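Local coordinates for protein putative 4-amino-4-deoxychorismate lyase (Thermus thermophilus, PDB 2ZGI) that is a pyridoxal 5'-phosphate enzyme of the class-IV aminotransferase family that is probably a lyase, putatively acting on 4-amino-4-deoxychorismate, at residues M1-N5 with G6-A10. Numbering follows the deposited sequence.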
# COMPACT_ATOMS: atom_id res chain seq x y z
N MSE D 1 37.02 5.05 18.48
CA MSE D 1 37.45 6.26 17.75
C MSE D 1 36.36 6.70 16.77
O MSE D 1 35.83 5.88 16.02
CB MSE D 1 38.75 5.99 16.99
CG MSE D 1 39.00 6.93 15.79
SE MSE D 1 40.71 6.64 14.85
CE MSE D 1 41.60 8.35 15.30
N ARG D 2 36.06 8.00 16.77
CA ARG D 2 35.06 8.57 15.86
C ARG D 2 35.63 9.75 15.09
O ARG D 2 36.28 10.63 15.68
CB ARG D 2 33.83 9.03 16.64
CG ARG D 2 33.18 7.95 17.50
CD ARG D 2 31.88 8.47 18.13
NE ARG D 2 31.71 7.96 19.49
CZ ARG D 2 30.92 6.94 19.80
NH1 ARG D 2 30.23 6.32 18.86
NH2 ARG D 2 30.81 6.53 21.06
N LEU D 3 35.35 9.79 13.80
CA LEU D 3 35.75 10.90 12.94
C LEU D 3 34.55 11.60 12.33
O LEU D 3 33.68 10.95 11.73
CB LEU D 3 36.64 10.39 11.81
CG LEU D 3 37.81 9.44 12.14
CD1 LEU D 3 38.50 8.99 10.84
CD2 LEU D 3 38.79 10.13 13.08
N LEU D 4 34.52 12.92 12.48
CA LEU D 4 33.51 13.75 11.84
C LEU D 4 34.15 14.54 10.70
O LEU D 4 34.98 15.41 10.93
CB LEU D 4 32.89 14.71 12.86
CG LEU D 4 31.95 15.77 12.27
CD1 LEU D 4 30.76 15.16 11.49
CD2 LEU D 4 31.47 16.71 13.36
N ASN D 5 33.72 14.23 9.48
CA ASN D 5 34.27 14.84 8.28
C ASN D 5 35.80 14.77 8.23
O ASN D 5 36.47 15.71 7.79
CB ASN D 5 33.75 16.28 8.08
CG ASN D 5 32.24 16.34 7.85
OD1 ASN D 5 31.64 15.40 7.32
ND2 ASN D 5 31.62 17.44 8.24
N GLY D 6 36.34 13.63 8.68
CA GLY D 6 37.76 13.33 8.59
C GLY D 6 38.53 13.70 9.84
O GLY D 6 39.69 13.32 10.01
N THR D 7 37.88 14.43 10.73
CA THR D 7 38.57 14.93 11.91
C THR D 7 37.99 14.29 13.19
O THR D 7 36.76 14.19 13.33
CB THR D 7 38.56 16.49 11.91
OG1 THR D 7 37.26 16.96 12.20
CG2 THR D 7 38.94 17.04 10.54
N PRO D 8 38.86 13.80 14.09
CA PRO D 8 38.39 13.12 15.31
C PRO D 8 37.34 13.90 16.09
O PRO D 8 37.37 15.16 16.14
CB PRO D 8 39.67 12.95 16.14
CG PRO D 8 40.75 12.84 15.13
CD PRO D 8 40.33 13.74 13.97
N LEU D 9 36.43 13.16 16.70
CA LEU D 9 35.28 13.76 17.37
C LEU D 9 35.07 13.15 18.74
O LEU D 9 34.93 11.93 18.88
CB LEU D 9 34.01 13.58 16.51
CG LEU D 9 32.69 14.11 17.09
CD1 LEU D 9 32.54 15.62 16.89
CD2 LEU D 9 31.49 13.38 16.48
N ALA D 10 35.06 14.02 19.75
CA ALA D 10 34.65 13.68 21.10
C ALA D 10 33.15 13.94 21.22
O ALA D 10 32.70 15.08 21.42
CB ALA D 10 35.43 14.49 22.14
O HOH W 1 37.16 9.80 18.75
O HOH W 2 33.66 10.32 20.48
O HOH W 3 34.94 18.12 11.34
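The Arg-2 guanidinium takes a water at its edge, in the plane of the group, and this water joins it to Leu-9: NE donates to the water over 3.2 Å, and the water in turn donates a hydrogen bond to Leu-9 O. A second water links Arg-2 N to the same carbonyl, extending by solvent the pairing of a tight β-hairpin, strand 2-4 with strand 7-8, that projects from the chain at its N-terminus. At the far side of the guanidinium, NH1 forms salt bridges with Glu-15 and with Glu-93 of the second subunit.

Leu-4 to Thr-7 form a type I' turn, with Asn-5 and Gly-6 at its corners and both of positive phi. Leu-4 and Thr-7 are the hydrogen-bonded pair that closes it: Leu-4 N meets Thr-7 O at 2.7 Å, whereas the longer return bond from Thr-7 N reaches Leu-4 O from above the carbonyl plane. Beyond the Leu-3/Pro-8 non-hydrogen-bonded pair, Leu-9 N donates to Arg-2 O at 2.7 Å, bent to 143° at the hydrogen; the same oxygen receives a CA-H...O contact from Pro-8.

Leu-3 and Pro-8 share one face of the hairpin, where Leu-3 CD2 lies against Pro-8 CG. On the opposite face, with CG anti to the backbone nitrogen (chi1 172°), the Leu-4 side chain brings CD2 to Leu-9 CD1 at 3.8 Å, the two side chains crossing at a slant. Leu-13 and Leu-91 of the second subunit pack on Leu-4 and Leu-9 respectively, and residues 2-4 pair antiparallel with a strand of that subunit, carrying the sheet across the interface. At the turn, one water is shared by Leu-4 O and Thr-7 OG1, 2.7 Å from each.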